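Local coordinates for protein histidine--tRNA ligase (PDB 1QE0) that catalyses the ATP-dependent attachment of L-histidine to its cognate tRNA, with release of AMP and diphosphate, working as a class II homodimer, at residues Gly287-Asn290 with Gly291-Leu295; Asn350-His354 with Asn355-Ala359; Ile384-Asp388 with Gln389-Asn393; Glu407-Leu411 with Asp412-Glu416. All blocks are in the same frame, centred on the assembly; numbering follows the deposited sequence.

Contact 1: residues Gly287-Asn290 with Gly291-Leu295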
loop_
_atom_site.group_PDB
_atom_site.type_symbol
_atom_site.label_atom_id
_atom_site.label_comp_id
_atom_site.label_asym_id
_atom_site.label_seq_id
_atom_site.Cartn_x
_atom_site.Cartn_y
_atom_site.Cartn_z
ATOM N N GLY A 287 16.260 14.941 1.267
ATOM C CA GLY A 287 17.180 15.847 0.566
ATOM C C GLY A 287 17.910 15.216 -0.624
ATOM O O GLY A 287 17.675 14.035 -0.918
ATOM N N ARG A 288 18.782 15.971 -1.307
ATOM C CA ARG A 288 19.538 15.455 -2.476
ATOM C C ARG A 288 20.757 14.675 -2.044
ATOM O O ARG A 288 21.238 14.818 -0.919
ATOM C CB ARG A 288 20.075 16.568 -3.384
ATOM C CG ARG A 288 19.055 17.435 -4.069
ATOM C CD ARG A 288 19.605 18.052 -5.353
ATOM N NE ARG A 288 19.798 17.019 -6.355
ATOM C CZ ARG A 288 18.904 16.673 -7.275
ATOM N NH1 ARG A 288 17.745 17.289 -7.378
ATOM N NH2 ARG A 288 19.101 15.575 -7.967
ATOM N N TYR A 289 21.330 13.940 -2.982
ATOM C CA TYR A 289 22.519 13.176 -2.703
ATOM C C TYR A 289 23.347 12.961 -3.972
ATOM O O TYR A 289 22.809 13.002 -5.079
ATOM C CB TYR A 289 22.145 11.833 -2.061
ATOM C CG TYR A 289 21.043 11.046 -2.761
ATOM C CD1 TYR A 289 21.320 10.183 -3.816
ATOM C CD2 TYR A 289 19.716 11.176 -2.366
ATOM C CE1 TYR A 289 20.302 9.479 -4.457
ATOM C CE2 TYR A 289 18.698 10.478 -2.996
ATOM C CZ TYR A 289 18.995 9.637 -4.036
ATOM O OH TYR A 289 17.973 8.967 -4.662
ATOM N N ASN A 290 24.670 12.949 -3.836
ATOM C CA ASN A 290 25.526 12.602 -4.968
ATOM C C ASN A 290 26.684 11.794 -4.423
ATOM O O ASN A 290 27.615 12.332 -3.858
ATOM C CB ASN A 290 26.034 13.782 -5.800
ATOM C CG ASN A 290 26.711 13.310 -7.123
ATOM O OD1 ASN A 290 26.264 13.647 -8.226
ATOM N ND2 ASN A 290 27.763 12.489 -7.003
ATOM N N GLY A 291 26.601 10.485 -4.606
ATOM C CA GLY A 291 27.616 9.583 -4.108
ATOM C C GLY A 291 26.994 8.313 -3.546
ATOM O O GLY A 291 27.697 7.333 -3.330
ATOM N N LEU A 292 25.683 8.334 -3.301
ATOM C CA LEU A 292 24.961 7.194 -2.766
ATOM C C LEU A 292 25.028 6.013 -3.726
ATOM O O LEU A 292 25.503 4.931 -3.363
ATOM C CB LEU A 292 23.509 7.603 -2.510
ATOM C CG LEU A 292 22.460 6.571 -2.085
ATOM C CD1 LEU A 292 22.908 5.793 -0.854
ATOM C CD2 LEU A 292 21.162 7.291 -1.804
ATOM N N LEU A 293 24.636 6.248 -4.975
ATOM C CA LEU A 293 24.620 5.208 -5.995
ATOM C C LEU A 293 25.949 4.457 -6.177
ATOM O O LEU A 293 25.969 3.244 -6.362
ATOM C CB LEU A 293 24.172 5.818 -7.323
ATOM C CG LEU A 293 22.702 6.053 -7.696
ATOM C CD1 LEU A 293 22.100 4.799 -8.314
ATOM C CD2 LEU A 293 21.911 6.525 -6.503
ATOM N N GLU A 294 27.052 5.183 -6.067
ATOM C CA GLU A 294 28.391 4.633 -6.240
ATOM C C GLU A 294 28.815 3.756 -5.069
ATOM O O GLU A 294 29.592 2.826 -5.231
ATOM C CB GLU A 294 29.370 5.772 -6.448
ATOM C CG GLU A 294 28.668 7.071 -6.805
ATOM C CD GLU A 294 29.602 8.081 -7.393
ATOM O OE1 GLU A 294 30.048 9.011 -6.685
ATOM O OE2 GLU A 294 29.908 7.927 -8.577
ATOM N N LEU A 295 28.320 4.052 -3.882
ATOM C CA LEU A 295 28.636 3.220 -2.742
ATOM C C LEU A 295 27.889 1.897 -2.964
ATOM O O LEU A 295 28.308 0.856 -2.484
ATOM C CB LEU A 295 28.184 3.874 -1.437
ATOM C CG LEU A 295 28.784 5.245 -1.138
ATOM C CD1 LEU A 295 28.375 5.695 0.208
ATOM C CD2 LEU A 295 30.267 5.204 -1.195
#

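Contact 2: residues Asn350-His354 with Asn355-Ala359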
loop_
_atom_site.group_PDB
_atom_site.type_symbol
_atom_site.label_atom_id
_atom_site.label_comp_id
_atom_site.label_asym_id
_atom_site.label_seq_id
_atom_site.Cartn_x
_atom_site.Cartn_y
_atom_site.Cartn_z
ATOM N N ASN A 350 -26.100 -12.806 -2.089
ATOM C CA ASN A 350 -25.237 -13.079 -3.216
ATOM C C ASN A 350 -25.578 -12.051 -4.290
ATOM O O ASN A 350 -24.699 -11.488 -4.943
ATOM C CB ASN A 350 -25.546 -14.488 -3.692
ATOM C CG ASN A 350 -25.136 -14.742 -5.119
ATOM O OD1 ASN A 350 -23.944 -14.724 -5.437
ATOM N ND2 ASN A 350 -26.122 -15.016 -5.992
ATOM N N HIS A 351 -26.859 -11.713 -4.386
ATOM C CA HIS A 351 -27.330 -10.750 -5.383
ATOM C C HIS A 351 -26.812 -9.352 -5.147
ATOM O O HIS A 351 -26.250 -8.704 -6.024
ATOM C CB HIS A 351 -28.856 -10.690 -5.394
ATOM C CG HIS A 351 -29.427 -10.629 -6.772
ATOM N ND1 HIS A 351 -29.773 -9.438 -7.400
ATOM C CD2 HIS A 351 -29.562 -11.609 -7.693
ATOM C CE1 HIS A 351 -30.081 -9.702 -8.652
ATOM N NE2 HIS A 351 -29.963 -11.008 -8.862
ATOM N N LEU A 352 -27.090 -8.871 -3.958
ATOM C CA LEU A 352 -26.688 -7.557 -3.574
ATOM C C LEU A 352 -25.182 -7.429 -3.696
ATOM O O LEU A 352 -24.727 -6.523 -4.357
ATOM C CB LEU A 352 -27.154 -7.278 -2.151
ATOM C CG LEU A 352 -28.661 -7.299 -1.897
ATOM C CD1 LEU A 352 -28.876 -7.208 -0.447
ATOM C CD2 LEU A 352 -29.354 -6.177 -2.578
ATOM N N ARG A 353 -24.413 -8.372 -3.148
ATOM C CA ARG A 353 -22.951 -8.319 -3.194
ATOM C C ARG A 353 -22.393 -8.279 -4.608
ATOM O O ARG A 353 -21.376 -7.642 -4.877
ATOM C CB ARG A 353 -22.367 -9.470 -2.414
ATOM C CG ARG A 353 -22.794 -9.419 -0.993
ATOM C CD ARG A 353 -22.149 -10.513 -0.139
ATOM N NE ARG A 353 -22.257 -10.210 1.289
ATOM C CZ ARG A 353 -22.348 -11.109 2.256
ATOM N NH1 ARG A 353 -22.341 -12.382 1.963
ATOM N NH2 ARG A 353 -22.461 -10.734 3.522
ATOM N N HIS A 354 -23.101 -8.915 -5.533
ATOM C CA HIS A 354 -22.699 -8.907 -6.931
ATOM C C HIS A 354 -23.066 -7.601 -7.592
ATOM O O HIS A 354 -22.902 -7.457 -8.796
ATOM C CB HIS A 354 -23.362 -10.039 -7.675
ATOM C CG HIS A 354 -22.557 -11.286 -7.659
ATOM N ND1 HIS A 354 -21.635 -11.584 -8.633
ATOM C CD2 HIS A 354 -22.459 -12.267 -6.736
ATOM C CE1 HIS A 354 -20.995 -12.688 -8.308
ATOM N NE2 HIS A 354 -21.474 -13.124 -7.162
ATOM N N ASN A 355 -23.551 -6.651 -6.805
ATOM C CA ASN A 355 -23.941 -5.356 -7.322
ATOM C C ASN A 355 -23.381 -4.176 -6.555
ATOM O O ASN A 355 -23.950 -3.103 -6.577
ATOM C CB ASN A 355 -25.447 -5.253 -7.379
ATOM C CG ASN A 355 -26.021 -5.919 -8.590
ATOM O OD1 ASN A 355 -26.336 -5.255 -9.558
ATOM N ND2 ASN A 355 -26.186 -7.232 -8.543
ATOM N N GLY A 356 -22.282 -4.383 -5.846
ATOM C CA GLY A 356 -21.662 -3.288 -5.122
ATOM C C GLY A 356 -22.391 -2.768 -3.908
ATOM O O GLY A 356 -22.135 -1.641 -3.490
ATOM N N ILE A 357 -23.353 -3.535 -3.406
ATOM C CA ILE A 357 -24.090 -3.166 -2.202
ATOM C C ILE A 357 -23.415 -3.897 -1.056
ATOM O O ILE A 357 -23.087 -5.050 -1.199
ATOM C CB ILE A 357 -25.561 -3.639 -2.252
ATOM C CG1 ILE A 357 -26.359 -2.731 -3.167
ATOM C CG2 ILE A 357 -26.177 -3.614 -0.848
ATOM C CD1 ILE A 357 -26.748 -3.339 -4.442
ATOM N N LYS A 358 -23.165 -3.235 0.064
ATOM C CA LYS A 358 -22.535 -3.927 1.191
ATOM C C LYS A 358 -23.665 -4.471 2.020
ATOM O O LYS A 358 -24.389 -3.683 2.618
ATOM C CB LYS A 358 -21.721 -2.980 2.058
ATOM C CG LYS A 358 -20.524 -2.448 1.394
ATOM C CD LYS A 358 -20.665 -0.991 1.174
ATOM C CE LYS A 358 -20.327 -0.204 2.406
ATOM N NZ LYS A 358 -20.501 1.292 2.209
ATOM N N ALA A 359 -23.810 -5.793 2.078
ATOM C CA ALA A 359 -24.907 -6.386 2.825
ATOM C C ALA A 359 -24.415 -7.514 3.693
ATOM O O ALA A 359 -23.274 -7.955 3.558
ATOM C CB ALA A 359 -25.992 -6.883 1.867
#

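Contact 3: residues Ile384-Asp388 with Gln389-Asn393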
loop_
_atom_site.group_PDB
_atom_site.type_symbol
_atom_site.label_atom_id
_atom_site.label_comp_id
_atom_site.label_asym_id
_atom_site.label_seq_id
_atom_site.Cartn_x
_atom_site.Cartn_y
_atom_site.Cartn_z
ATOM N N ILE A 384 -33.902 -4.868 6.884
ATOM C CA ILE A 384 -35.108 -5.503 6.356
ATOM C C ILE A 384 -35.307 -6.811 7.136
ATOM O O ILE A 384 -34.319 -7.429 7.584
ATOM C CB ILE A 384 -35.071 -5.798 4.840
ATOM C CG1 ILE A 384 -33.966 -6.758 4.508
ATOM C CG2 ILE A 384 -34.973 -4.549 4.034
ATOM C CD1 ILE A 384 -34.066 -7.210 3.095
ATOM N N VAL A 385 -36.577 -7.161 7.390
ATOM C CA VAL A 385 -36.938 -8.388 8.114
ATOM C C VAL A 385 -37.753 -9.210 7.146
ATOM O O VAL A 385 -38.877 -8.823 6.837
ATOM C CB VAL A 385 -37.826 -8.100 9.333
ATOM C CG1 VAL A 385 -38.178 -9.418 10.055
ATOM C CG2 VAL A 385 -37.136 -7.112 10.300
ATOM N N ILE A 386 -37.157 -10.262 6.583
ATOM C CA ILE A 386 -37.844 -11.119 5.622
ATOM C C ILE A 386 -38.431 -12.280 6.376
ATOM O O ILE A 386 -37.727 -12.979 7.100
ATOM C CB ILE A 386 -36.907 -11.699 4.548
ATOM C CG1 ILE A 386 -36.129 -10.602 3.837
ATOM C CG2 ILE A 386 -37.717 -12.416 3.494
ATOM C CD1 ILE A 386 -35.125 -11.144 2.876
ATOM N N GLY A 387 -39.731 -12.457 6.206
ATOM C CA GLY A 387 -40.459 -13.531 6.853
ATOM C C GLY A 387 -41.352 -14.098 5.776
ATOM O O GLY A 387 -41.421 -13.535 4.696
ATOM N N ASP A 388 -42.129 -15.121 6.077
ATOM C CA ASP A 388 -42.952 -15.705 5.044
ATOM C C ASP A 388 -44.072 -14.804 4.516
ATOM O O ASP A 388 -44.439 -14.908 3.348
ATOM C CB ASP A 388 -43.457 -17.086 5.470
ATOM C CG ASP A 388 -42.371 -17.945 6.185
ATOM O OD1 ASP A 388 -42.769 -18.850 6.970
ATOM O OD2 ASP A 388 -41.142 -17.720 5.987
ATOM N N GLN A 389 -44.581 -13.881 5.321
ATOM C CA GLN A 389 -45.636 -13.024 4.803
ATOM C C GLN A 389 -45.069 -12.102 3.744
ATOM O O GLN A 389 -45.681 -11.894 2.705
ATOM C CB GLN A 389 -46.355 -12.248 5.904
ATOM C CG GLN A 389 -45.451 -11.571 6.908
ATOM C CD GLN A 389 -46.230 -10.690 7.903
ATOM O OE1 GLN A 389 -47.225 -10.077 7.541
ATOM N NE2 GLN A 389 -45.772 -10.641 9.160
ATOM N N GLU A 390 -43.848 -11.629 3.972
ATOM C CA GLU A 390 -43.149 -10.738 3.034
ATOM C C GLU A 390 -42.757 -11.523 1.781
ATOM O O GLU A 390 -42.715 -10.989 0.669
ATOM C CB GLU A 390 -41.868 -10.170 3.671
ATOM C CG GLU A 390 -42.096 -9.189 4.821
ATOM C CD GLU A 390 -42.333 -9.850 6.187
ATOM O OE1 GLU A 390 -42.095 -11.059 6.348
ATOM O OE2 GLU A 390 -42.738 -9.145 7.138
ATOM N N LEU A 391 -42.510 -12.811 1.976
ATOM C CA LEU A 391 -42.092 -13.688 0.903
ATOM C C LEU A 391 -43.191 -13.902 -0.102
ATOM O O LEU A 391 -42.921 -14.142 -1.264
ATOM C CB LEU A 391 -41.607 -15.021 1.478
ATOM C CG LEU A 391 -40.241 -15.536 1.025
ATOM C CD1 LEU A 391 -39.330 -14.399 0.639
ATOM C CD2 LEU A 391 -39.636 -16.353 2.132
ATOM N N GLU A 392 -44.435 -13.795 0.333
ATOM C CA GLU A 392 -45.533 -13.992 -0.593
ATOM C C GLU A 392 -46.042 -12.689 -1.186
ATOM O O GLU A 392 -46.108 -12.548 -2.405
ATOM C CB GLU A 392 -46.651 -14.798 0.056
ATOM C CG GLU A 392 -46.996 -14.363 1.449
ATOM C CD GLU A 392 -48.098 -15.196 2.079
ATOM O OE1 GLU A 392 -48.212 -15.182 3.332
ATOM O OE2 GLU A 392 -48.855 -15.856 1.328
ATOM N N ASN A 393 -46.376 -11.728 -0.337
ATOM C CA ASN A 393 -46.852 -10.436 -0.815
ATOM C C ASN A 393 -45.817 -9.796 -1.755
ATOM O O ASN A 393 -46.154 -8.856 -2.482
ATOM C CB ASN A 393 -47.055 -9.450 0.347
ATOM C CG ASN A 393 -48.119 -9.878 1.333
ATOM O OD1 ASN A 393 -47.841 -10.047 2.516
ATOM N ND2 ASN A 393 -49.356 -9.983 0.868
#

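Contact 4: residues Glu407-Leu411 with Asp412-Glu416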
loop_
_atom_site.group_PDB
_atom_site.type_symbol
_atom_site.label_atom_id
_atom_site.label_comp_id
_atom_site.label_asym_id
_atom_site.label_seq_id
_atom_site.Cartn_x
_atom_site.Cartn_y
_atom_site.Cartn_z
ATOM N N GLU A 407 -39.779 2.264 4.381
ATOM C CA GLU A 407 -40.238 2.506 3.021
ATOM C C GLU A 407 -40.625 1.156 2.511
ATOM O O GLU A 407 -39.854 0.228 2.633
ATOM C CB GLU A 407 -39.165 3.124 2.146
ATOM C CG GLU A 407 -39.078 4.591 2.405
ATOM C CD GLU A 407 -39.287 5.474 1.196
ATOM O OE1 GLU A 407 -38.357 5.555 0.381
ATOM O OE2 GLU A 407 -40.328 6.152 1.087
ATOM N N THR A 408 -41.852 1.021 2.022
ATOM C CA THR A 408 -42.348 -0.256 1.517
ATOM C C THR A 408 -42.092 -0.392 0.020
ATOM O O THR A 408 -42.503 0.474 -0.760
ATOM C CB THR A 408 -43.844 -0.368 1.741
ATOM O OG1 THR A 408 -44.155 0.062 3.063
ATOM C CG2 THR A 408 -44.284 -1.798 1.590
ATOM N N ILE A 409 -41.402 -1.459 -0.385
ATOM C CA ILE A 409 -41.128 -1.683 -1.804
ATOM C C ILE A 409 -41.362 -3.157 -2.058
ATOM O O ILE A 409 -41.555 -3.912 -1.099
ATOM C CB ILE A 409 -39.672 -1.335 -2.189
ATOM C CG1 ILE A 409 -38.695 -2.261 -1.473
ATOM C CG2 ILE A 409 -39.371 0.121 -1.884
ATOM C CD1 ILE A 409 -37.306 -2.182 -2.034
ATOM N N GLU A 410 -41.419 -3.564 -3.328
ATOM C CA GLU A 410 -41.592 -4.986 -3.643
ATOM C C GLU A 410 -40.223 -5.701 -3.434
ATOM O O GLU A 410 -39.163 -5.088 -3.639
ATOM C CB GLU A 410 -42.126 -5.183 -5.069
ATOM C CG GLU A 410 -41.138 -4.879 -6.166
ATOM C CD GLU A 410 -41.695 -5.134 -7.575
ATOM O OE1 GLU A 410 -41.834 -6.327 -7.955
ATOM O OE2 GLU A 410 -41.968 -4.130 -8.302
ATOM N N LEU A 411 -40.253 -6.975 -3.064
ATOM C CA LEU A 411 -39.016 -7.704 -2.810
ATOM C C LEU A 411 -38.093 -7.673 -4.001
ATOM O O LEU A 411 -36.891 -7.471 -3.814
ATOM C CB LEU A 411 -39.284 -9.109 -2.296
ATOM C CG LEU A 411 -38.930 -9.297 -0.828
ATOM C CD1 LEU A 411 -39.765 -10.372 -0.255
ATOM C CD2 LEU A 411 -37.500 -9.661 -0.687
ATOM N N ASP A 412 -38.625 -7.810 -5.208
ATOM C CA ASP A 412 -37.782 -7.736 -6.397
ATOM C C ASP A 412 -36.956 -6.461 -6.465
ATOM O O ASP A 412 -35.756 -6.491 -6.820
ATOM C CB ASP A 412 -38.618 -7.785 -7.674
ATOM C CG ASP A 412 -39.085 -9.187 -7.996
ATOM O OD1 ASP A 412 -40.241 -9.523 -7.726
ATOM O OD2 ASP A 412 -38.292 -9.969 -8.514
ATOM N N ALA A 413 -37.587 -5.335 -6.172
ATOM C CA ALA A 413 -36.864 -4.088 -6.247
ATOM C C ALA A 413 -35.613 -4.094 -5.390
ATOM O O ALA A 413 -34.625 -3.525 -5.812
ATOM C CB ALA A 413 -37.736 -2.927 -5.896
ATOM N N LEU A 414 -35.559 -4.815 -4.283
ATOM C CA LEU A 414 -34.396 -4.731 -3.412
ATOM C C LEU A 414 -33.011 -4.461 -4.039
ATOM O O LEU A 414 -32.361 -3.520 -3.626
ATOM C CB LEU A 414 -34.305 -5.909 -2.488
ATOM C CG LEU A 414 -34.179 -5.565 -1.007
ATOM C CD1 LEU A 414 -33.330 -4.358 -0.820
ATOM C CD2 LEU A 414 -35.516 -5.272 -0.458
ATOM N N VAL A 415 -32.577 -5.227 -5.008
ATOM C CA VAL A 415 -31.259 -4.952 -5.574
ATOM C C VAL A 415 -31.268 -3.617 -6.305
ATOM O O VAL A 415 -30.420 -2.773 -6.090
ATOM C CB VAL A 415 -30.663 -6.064 -6.524
ATOM C CG1 VAL A 415 -29.433 -6.614 -5.917
ATOM C CG2 VAL A 415 -31.617 -7.261 -6.752
ATOM N N GLU A 416 -32.286 -3.446 -7.144
ATOM C CA GLU A 416 -32.520 -2.244 -7.954
ATOM C C GLU A 416 -32.542 -0.981 -7.129
ATOM O O GLU A 416 -32.052 0.075 -7.545
ATOM C CB GLU A 416 -33.936 -2.317 -8.540
ATOM C CG GLU A 416 -34.071 -2.844 -9.926
ATOM C CD GLU A 416 -33.239 -2.075 -10.966
ATOM O OE1 GLU A 416 -33.855 -1.739 -12.020
ATOM O OE2 GLU A 416 -31.985 -1.882 -10.775
#

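Contact 1: residues Gly287-Asn290 with Gly291-Leu295
Leu292 lays its CD2 methyl over one face of the Tyr289 ring, a CH-pi contact at the turn where strand 280-290 of the large class II synthetase sheet gives way to the short helix 292-295. The run Gly287-Arg288-Tyr289-Asn290-Gly291 is consistent with the Gly-Gly-Arg-Tyr signature of histidyl-tRNA synthetases, and the example shows how the tyrosine of such a motif can be packed by the leucines that directly follow it. The Leu292 CD2 methyl lies 3.6 Å from the centroid of the Tyr289 ring, 17° off the ring normal, displaced toward the CD1/CE1 side of the ring. Two torsions produce this overlap. Tyr289 CG sits between the backbone N and the carbonyl carbon (chi1 48°), while Leu292 turns its CG anti to its own N (chi1 173°). Leu293 approaches differently: its CD2 meets the ring at the edge, close to the ring plane.

The chain turns a corner at Gly291, the N-cap residue, whose backbone setting is one suited to glycine. In the turn that follows, Leu295 N reaches Gly291 O and Leu292 O through weak bonds. Beyond the contact, helix 82-91 covers the leucines, Leu292 touching Thr82 and Leu293 packing on Val86, Tyr89 and Ile90. The polar end of the tyrosine is tied down separately, OH bonding to Glu130 OE2, so that the ring is held both by its hydroxyl and by the methyl over its face. At the ring edge, Leu293 CD2 stands 3.9 Å from Tyr289 CE1.

Contact 2: residues Asn350-His354 with Asn355-Ala359
This is a local helix-ending contact, in which the C-terminus of helix 338-353 unwinds into the loop leading to strand 359-361 of the anticodon-binding domain. Leu352 O receives Asn355 N at 2.7 Å and also a weak bond from Ile357 N. The Asn355 side chain folds back on the same helix end: with CG beside its backbone N (chi1 -81°), ND2 donates to His351 O at 2.9 Å, 25° out of that carbonyl's plane. Gly356, at positive phi, lets the chain turn back, and Ile357 and Ala359 then meet Leu352, whose CD1 lies 3.7 Å from Ala359 CB.

Arg353 leaves the helix on another side from Leu352, its chain extended from CG to NE. Its NH2 gives Ala359 O a bond of 2.9 Å, slightly out of the guanidinium plane, and NE adds a weak one. The same guanidinium pairs with Asp360 and with Glu142 of the second subunit, so it links helix, strand and dimer partner.

The weak Ile357 N to Leu352 O bond beside a left-handed glycine recalls a Schellman helix end, here serving the beta-alpha-beta connection between parallel strands 332-336 and 359-361.

Contact 3: residues Ile384-Asp388 with Gln389-Asn393
Glu390 puts CG beside its own backbone N (chi1 -68°) and then bends at chi2 (83°), a fold that carries its carboxylate back along the first helical turn to Gly387. There OE1 lies 2.8 Å from Gly387 N. The N-H points poorly at it, so the hydrogen bond is weak, but it joins the third residue of the helix to the backbone of the N-cap residue. The bent chain also passes by the carbonyl end of Val385, with Glu390 CD 3.7 Å from Val385 O.

Gly387 itself closes the turn with its carbonyl: Leu391 N donates to Gly387 O at 3.0 Å. One residue on, Glu392 N makes a weak bond to Asp388 O. On the side chain level, Ile386, the last strand residue, sets its CG2 branch 3.8 Å from Leu391 CD1, the two side chains meeting at a slant. Helix and strand are almost perpendicular, their segment axes 87° apart, so this pair bridges the corner between them.

Around this corner, Ile386 continues inward onto Tyr344 and Leu348 of helix 338-353, while Leu391 touches Gln340 of that helix and Leu411. Glu390 in turn rests on Ile396 of the neighbouring strand.

Residues directly before the N-cap and four after it, joined by apolar contact, make a hydrophobic staple. Together with the weak Glu390 bond, the side-chain-to-backbone half of a capping box, it is a familiar way of starting a helix at the end of a strand, here strand 382-386 of the anticodon-binding sheet.

Contact 4: residues Glu407-Leu411 with Asp412-Glu416
Ile409, on edge strand 406-409 of the anticodon-binding sheet, is the first residue of its segment to meet the helix that follows. Its CG1 lies between the backbone N and the carbonyl carbon (chi1 64°), which directs CD1 at the beginning of that helix, 3.9 Å from Leu414 CD2 and 4.0 Å from Ala413 CB. The Ile409 and Leu414 side chains cross at about a right angle, and both rest on Ile396 of the adjacent strand.

Glu410 comes next and works with both its backbone and its side chain. Its O takes a weak bond from Ala413 N, 3.0 Å away. The side chain, extended beyond CG, passes Ala413 with its methylene CG and ends beside Asp412. There Glu410 OE1 lies 3.5 Å from Asp412 CB and 3.6 Å from Asp412 OD1, with the two carboxylate planes nearly perpendicular. Asn394 serves both residues, its OD1 accepting from Asp412 N and its ND2 giving a weak bond to Glu410 OE1.

Leu411 completes the turn: Leu414 N donates to Leu411 O at 3.0 Å. The Leu411 side chain packs instead on Tyr344 of helix 338-353 and on Ile396.

The chemistry divides accordingly. Apolar atoms pin the helix start to the sheet, while two like charges lie close together on the outer side. Their proximity probably raises the proton affinity of one carboxylate, although the Asn394 amide and the nearby helix start would be expected to ease the repulsion.

The four contacts divide between two domains. Contact 1 belongs to the catalytic domain of this ligand-free enzyme, on the other side of the chain's centre from the rest; its centre lies 51 Å from that of contact 2 and 70 Å from that of contact 3. Contacts 2, 3 and 4 share the anticodon-binding domain, with centres 12 to 19 Å apart. Contact 4 joins the other two: Val415 packs against His351 and Leu352 of contact 2, while Leu411 meets Leu391 and the backbone of Glu390 in contact 3. Contacts 2 and 3 do not touch, their nearest atoms being about 6 Å apart. Among the four, contact 2 alone reaches the second subunit.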